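PDB 1UN8: dihydroxyacetone kinase from Citrobacter freundii, which catalyses the ATP-dependent phosphorylation of dihydroxyacetone to dihydroxyacetone phosphate, using magnesium or calcium ions. Local coordinates for the interface of chains A and B. Residues are numbered along the deposited sequence; one frame, centred on the assembly and turned at random. Chains: chain A/B, Dihydroxyacetone kinase.

Contact 1: the interface of chains A and B. Residues chain A 469, 471, 474; chain B 147-148.
B:Lys147 reaches across to A:Asp471 and A:Asp474 in the kinase homodimer. The two aspartates lie in a DhaL loop of the eight-helix barrel, between helices 453-468 and 478-490. The same loop holds the ATP-binding residues A:Thr476 and A:Met477. The lysine comes from the DhaK part of chain B. Its CB leads to a CG placed opposite the backbone N (chi1 176°), and the rest of the chain runs out straight. CG lies over one face of the neighbouring B:His148 ring, towards the rim. B:Lys147 CD continues past the ring and stays 3.7 Å from B:His148 NE2. CE is the first atom to come near chain A. B:Lys147 CE is 3.7 Å from A:Asp471 OD2 and 3.8 Å from the carbonyl A:Gly469 O. The ammonium nitrogen NZ then forms two salt bridges. B:Lys147 NZ lies 3.1 Å from A:Asp471 OD2, on the anti lone pair. B:Lys147 NZ lies 3.0 Å from A:Asp474 OD2, on the syn lone pair. The two carboxylates would be expected to favour a charged lysine. A:Asp474 OD2 also accepts the backbone N-H of A:Asp471 at 2.7 Å between N and OD2, from above the carboxylate plane. That bond ties the two acid residues together within the loop. B:His148 turns the edge of its ring to A:Gly469. The carbonyl O of A:Gly469 lies in the ring plane, 3.2 Å from B:His148 NE2.

Contact 2: the interface of chains A and B. Residues chain A 18, 21-22, 31; chain B 335-338.
B:Ile336 packs on A:Ile22 at the apolar centre, with 3.7 Å between the two CD1 methyls. The isoleucine belongs to the chain B segment between its helices 314-319 and 356-371, which lies against the DhaK part of chain A. It has the most surface hidden in this patch. Its chi1 of -33° is well away from a staggered value and turns CG1 and CD1 towards helix 12-22. There CD1 of B:Ile336 also presses on A:Asp18, 3.3 Å from CB of A:Asp18, and the two side chains meet at about a right angle. CG2 of B:Ile336 lies between A:Asp18 OD1 at 3.4 Å and CD of A:Arg31 at 4.0 Å. The arginine side chain runs alongside in the same direction. A:Ile21 adds its CG2 methyl near the carbonyl of B:Glu335. Further out, the A:Arg31 chain bends at chi3 (60°) and brings NH1 3.3 Å from A:Asp18 OD1. This salt bridge lies within chain A. A:Asp18 OD1 lies in the guanidinium plane, but NH1 of A:Arg31 stands well above the carboxylate plane. At the rim the backbones pair: A:Arg31 of strand 29-32 forms a parallel beta bridge with B:Cys338 of strand 338-339. The A:Arg31 N-H bonds to the carbonyl of B:Thr337, with 3.1 Å from N to O.

Contact 3: the interface of chains A and B. Residues chain A 120, 123-124; chain B 438, 441-442.
The carboxylate oxygen OE2 of A:Glu123 rests against B:Ala442, 3.6 Å from its CB and 3.8 Å from its CA. These are van der Waals contacts of a polar atom with a small helical residue. The interface packs helix against helix: 112-127 of the DhaK part of chain A meets 430-448 of the DhaL barrel of chain B. Each helix offers one side, with residues three and four positions apart. A:Glu123 bends at chi2 (-58°), and the bend carries its carboxylate over B:Ala442. Its aliphatic part is used as well. CB of A:Glu123 meets the CG2 methyl of B:Thr441 at 3.8 Å. CG2 of B:Thr441 is also 3.9 Å from the backbone O of A:Glu123. B:Thr441 has the most surface hidden in this patch. With chi1 at -60°, its CG2 lies opposite the backbone N and faces A:Glu123. Its hydroxyl OG1 turns instead towards a methyl of A:Leu120, and the two side chains cross at about a right angle. The backbone N of A:Lys124 lies near B:Thr441 CG2. Both helices carry functional residues near their N-terminal ends: the substrate-binding A:Asp114, and the ATP-binding B:Ser431 and B:Ser432. The packing may therefore help to place the ATP domain beside the substrate domain. One turn back along both helices, CB of A:Leu120 meets CG1 of B:Ile438 at 3.9 Å.

Contact 4: the interface of chains A and B. Residues chain A 193-194, 208, 301; chain B 3, 197.
The amide of B:Gln3 lies to one side of the A:His208 ring plane and beyond its ND1-CE1 edge, with OE1 nearest that edge. The two planes are 28° apart, but the amide is displaced past the ring edge, so this is not a stack. The amide carbon CD of B:Gln3 is 3.6 Å from CE1 of A:His208. Within chain B, the same carbon sits over one face of the B:His197 ring, offset towards its rim. The A:His208 ring is held from its own chain: ND1 of A:His208 donates to the carbonyl O of A:Leu193 at 2.9 Å, with the acceptor tilted from the ring plane. This surface of the DhaK part of chain A receives the N-terminal segment of chain B. B:Gln3 has by far the most surface hidden here. Its CG stands opposite the backbone N (chi1 -162°), and the extended chain carries the amide to A:Ser194 and A:His208. A:Leu193 runs past it in the opposite direction, and CB of A:Leu193 is 3.8 Å from CG of B:Gln3. At the tip, NE2 of B:Gln3 can donate to the hydroxyl OG of A:Ser194, 3.0 Å away. This bond would fix which way round the amide sits. A:Lys301, from strand 301-309, stretches out to the B:Gln3 backbone and towards the B:His197 ring. NZ of A:Lys301 donates to the carbonyl O of B:Gln3 at 3.2 Å.

Contact 1: the interface of chains A and B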
# COMPACT_ATOMS: atom_id res chain seq x y z
N GLY A 469 -14.18 12.92 -28.91
CA GLY A 469 -12.98 12.28 -29.43
C GLY A 469 -13.10 11.66 -30.82
O GLY A 469 -12.10 11.20 -31.38
N ASP A 471 -13.72 11.37 -34.98
CA ASP A 471 -13.30 12.09 -36.18
C ASP A 471 -14.06 11.56 -37.38
O ASP A 471 -14.74 10.53 -37.29
CB ASP A 471 -11.80 11.91 -36.44
CG ASP A 471 -11.00 13.12 -36.05
OD1 ASP A 471 -11.30 14.22 -36.57
OD2 ASP A 471 -10.06 12.97 -35.22
N ASP A 474 -14.83 7.64 -38.20
CA ASP A 474 -14.96 6.74 -37.05
C ASP A 474 -16.35 6.11 -36.95
O ASP A 474 -16.66 5.41 -35.99
CB ASP A 474 -14.60 7.47 -35.74
CG ASP A 474 -13.12 7.85 -35.65
OD1 ASP A 474 -12.28 7.15 -36.25
OD2 ASP A 474 -12.78 8.85 -34.98
N LYS B 147 -5.97 5.35 -30.41
CA LYS B 147 -6.17 6.75 -30.79
C LYS B 147 -6.26 7.64 -29.55
O LYS B 147 -5.85 8.80 -29.58
CB LYS B 147 -7.46 6.88 -31.60
CG LYS B 147 -7.82 8.31 -31.96
CD LYS B 147 -8.95 8.40 -32.97
CE LYS B 147 -9.19 9.85 -33.39
NZ LYS B 147 -10.07 9.95 -34.59
N HIS B 148 -6.78 7.08 -28.46
CA HIS B 148 -6.93 7.82 -27.23
C HIS B 148 -6.19 7.17 -26.06
O HIS B 148 -6.75 6.35 -25.34
CB HIS B 148 -8.42 7.94 -26.90
CG HIS B 148 -9.23 8.52 -28.02
ND1 HIS B 148 -9.08 9.82 -28.45
CD2 HIS B 148 -10.16 7.96 -28.82
CE1 HIS B 148 -9.90 10.04 -29.46
NE2 HIS B 148 -10.57 8.93 -29.71

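Contact 2: the interface of chains A and B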
# COMPACT_ATOMS: atom_id res chain seq x y z
N ASP A 18 18.67 -2.49 -0.90
CA ASP A 18 19.19 -1.54 -1.89
C ASP A 18 18.10 -0.56 -2.30
O ASP A 18 18.32 0.66 -2.35
CB ASP A 18 19.73 -2.29 -3.13
CG ASP A 18 21.03 -3.03 -2.84
OD1 ASP A 18 21.82 -2.54 -2.00
OD2 ASP A 18 21.28 -4.10 -3.44
N ILE A 21 17.41 2.09 0.41
CA ILE A 21 18.47 3.07 0.46
C ILE A 21 18.31 4.04 -0.70
O ILE A 21 18.33 5.26 -0.52
CB ILE A 21 19.86 2.40 0.32
CG1 ILE A 21 20.03 1.26 1.34
CG2 ILE A 21 20.93 3.45 0.56
CD1 ILE A 21 20.80 1.58 2.59
N ILE A 22 18.19 3.50 -1.91
CA ILE A 22 18.05 4.31 -3.13
C ILE A 22 16.96 5.37 -2.97
O ILE A 22 17.04 6.45 -3.56
CB ILE A 22 17.65 3.45 -4.37
CG1 ILE A 22 18.72 2.41 -4.71
CG2 ILE A 22 17.43 4.38 -5.56
CD1 ILE A 22 20.01 3.00 -5.21
N ARG A 31 24.50 0.36 4.06
CA ARG A 31 24.63 -1.06 4.34
C ARG A 31 25.95 -1.21 5.09
O ARG A 31 26.82 -0.35 5.02
CB ARG A 31 24.65 -1.88 3.04
CG ARG A 31 23.35 -1.78 2.26
CD ARG A 31 23.22 -2.86 1.19
NE ARG A 31 23.26 -4.21 1.74
CZ ARG A 31 22.83 -5.28 1.09
NH1 ARG A 31 22.32 -5.15 -0.12
NH2 ARG A 31 22.91 -6.49 1.64
N GLU B 335 23.05 6.75 -3.79
CA GLU B 335 23.91 5.63 -4.14
C GLU B 335 23.98 4.78 -2.87
O GLU B 335 23.79 5.27 -1.77
CB GLU B 335 25.31 6.10 -4.56
CG GLU B 335 26.24 6.47 -3.41
CD GLU B 335 27.65 6.79 -3.88
OE1 GLU B 335 27.81 7.77 -4.64
OE2 GLU B 335 28.60 6.06 -3.49
N ILE B 336 24.26 3.49 -3.04
CA ILE B 336 24.32 2.59 -1.91
C ILE B 336 25.71 2.54 -1.28
O ILE B 336 26.58 1.78 -1.72
CB ILE B 336 23.91 1.16 -2.34
CG1 ILE B 336 22.85 1.25 -3.44
CG2 ILE B 336 23.40 0.38 -1.12
CD1 ILE B 336 21.64 0.39 -3.22
N THR B 337 25.91 3.34 -0.25
CA THR B 337 27.20 3.34 0.42
C THR B 337 27.30 2.14 1.35
O THR B 337 26.31 1.72 1.95
CB THR B 337 27.43 4.62 1.23
OG1 THR B 337 26.52 4.67 2.33
CG2 THR B 337 27.22 5.83 0.34
N CYS B 338 28.51 1.61 1.47
CA CYS B 338 28.77 0.44 2.30
C CYS B 338 29.74 0.82 3.42
O CYS B 338 30.91 1.11 3.15
CB CYS B 338 29.36 -0.65 1.42
SG CYS B 338 29.27 -2.29 2.10

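Contact 3: the interface of chains A and B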
# COMPACT_ATOMS: atom_id res chain seq x y z
N LEU A 120 21.29 -15.00 22.21
CA LEU A 120 22.64 -15.54 22.24
C LEU A 120 23.61 -14.43 21.83
O LEU A 120 24.73 -14.36 22.32
CB LEU A 120 22.78 -16.73 21.29
CG LEU A 120 24.18 -17.36 21.22
CD1 LEU A 120 24.75 -17.53 22.62
CD2 LEU A 120 24.09 -18.71 20.51
N GLU A 123 24.36 -12.19 24.74
CA GLU A 123 25.24 -12.93 25.64
C GLU A 123 26.67 -12.89 25.16
O GLU A 123 27.59 -12.66 25.95
CB GLU A 123 24.78 -14.38 25.78
CG GLU A 123 23.43 -14.50 26.44
CD GLU A 123 23.42 -13.89 27.82
OE1 GLU A 123 22.36 -13.35 28.24
OE2 GLU A 123 24.47 -13.94 28.50
N LYS A 124 26.87 -13.11 23.87
CA LYS A 124 28.22 -13.09 23.31
C LYS A 124 28.77 -11.67 23.35
O LYS A 124 29.99 -11.47 23.42
CB LYS A 124 28.21 -13.60 21.87
CG LYS A 124 28.01 -15.09 21.76
CD LYS A 124 28.32 -15.58 20.35
CE LYS A 124 28.33 -17.11 20.31
NZ LYS A 124 28.80 -17.63 18.99
N ILE B 438 23.35 -20.54 24.96
CA ILE B 438 22.99 -19.42 25.82
C ILE B 438 23.34 -19.79 27.26
O ILE B 438 24.01 -19.03 27.97
CB ILE B 438 21.48 -19.13 25.74
CG1 ILE B 438 21.16 -18.47 24.40
CG2 ILE B 438 21.05 -18.27 26.92
CD1 ILE B 438 19.69 -18.31 24.13
N THR B 441 27.22 -19.96 27.79
CA THR B 441 27.82 -18.65 27.58
C THR B 441 27.59 -17.77 28.79
O THR B 441 28.51 -17.17 29.32
CB THR B 441 27.22 -17.96 26.34
OG1 THR B 441 27.46 -18.77 25.19
CG2 THR B 441 27.84 -16.59 26.13
N ALA B 442 26.34 -17.71 29.24
CA ALA B 442 25.98 -16.90 30.40
C ALA B 442 26.62 -17.50 31.65
O ALA B 442 27.02 -16.77 32.54
CB ALA B 442 24.46 -16.84 30.55

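Contact 4: the interface of chains A and B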
# COMPACT_ATOMS: atom_id res chain seq x y z
N LEU A 193 -8.39 -10.35 5.49
CA LEU A 193 -9.33 -11.02 4.61
C LEU A 193 -8.60 -12.16 3.91
O LEU A 193 -9.22 -13.13 3.47
CB LEU A 193 -9.90 -10.05 3.58
CG LEU A 193 -10.60 -8.84 4.22
CD1 LEU A 193 -11.29 -8.00 3.14
CD2 LEU A 193 -11.61 -9.32 5.26
N SER A 194 -7.29 -12.05 3.82
CA SER A 194 -6.49 -13.11 3.20
C SER A 194 -5.02 -12.99 3.59
O SER A 194 -4.53 -11.91 3.90
CB SER A 194 -6.62 -13.09 1.67
OG SER A 194 -6.20 -11.86 1.12
N HIS A 208 -7.79 -17.84 3.07
CA HIS A 208 -8.86 -16.90 2.89
C HIS A 208 -10.21 -17.51 3.32
O HIS A 208 -10.47 -18.70 3.09
CB HIS A 208 -8.91 -16.46 1.40
CG HIS A 208 -10.25 -15.79 0.99
ND1 HIS A 208 -10.54 -14.47 1.26
CD2 HIS A 208 -11.32 -16.28 0.33
CE1 HIS A 208 -11.74 -14.18 0.79
NE2 HIS A 208 -12.23 -15.26 0.22
N LYS A 301 -3.87 -8.75 2.85
CA LYS A 301 -4.99 -7.83 2.82
C LYS A 301 -5.69 -7.74 4.16
O LYS A 301 -6.77 -8.30 4.35
CB LYS A 301 -5.98 -8.21 1.72
CG LYS A 301 -7.14 -7.23 1.62
CD LYS A 301 -7.75 -7.12 0.23
CE LYS A 301 -8.67 -5.89 0.18
NZ LYS A 301 -9.25 -5.60 -1.17
N GLN B 3 -14.42 -9.29 -1.56
CA GLN B 3 -13.34 -9.29 -0.58
C GLN B 3 -12.96 -7.80 -0.46
O GLN B 3 -11.92 -7.37 -0.98
CB GLN B 3 -12.15 -10.11 -1.10
CG GLN B 3 -11.16 -10.54 -0.02
CD GLN B 3 -9.99 -11.36 -0.56
OE1 GLN B 3 -10.19 -12.31 -1.31
NE2 GLN B 3 -8.77 -10.99 -0.16
N HIS B 197 -9.86 -6.13 -6.46
CA HIS B 197 -11.09 -6.64 -5.87
C HIS B 197 -12.09 -5.50 -5.87
O HIS B 197 -11.77 -4.40 -5.44
CB HIS B 197 -10.84 -7.12 -4.45
CG HIS B 197 -10.00 -8.35 -4.37
ND1 HIS B 197 -8.72 -8.35 -3.87
CD2 HIS B 197 -10.26 -9.63 -4.74
CE1 HIS B 197 -8.22 -9.57 -3.94
NE2 HIS B 197 -9.14 -10.37 -4.46

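The four contacts are spread along the dimer. Contact 1 and contact 3 lie about 73 Å apart at opposite ends, measured between C-alpha centres. Each joins a DhaL barrel to the DhaK part of the other chain, and the two-fold repeats both at either end. Contact 2 lies about 32 Å from contact 3. Its segment of chain B leads on towards the barrel used there. Contact 4 is about 39 Å from contact 1 between C-alpha centres, and of the four its centre is nearest A:His220, about 15 Å away. No residue is shared. The exchange of barrels between chains suggests that each active site draws on both subunits.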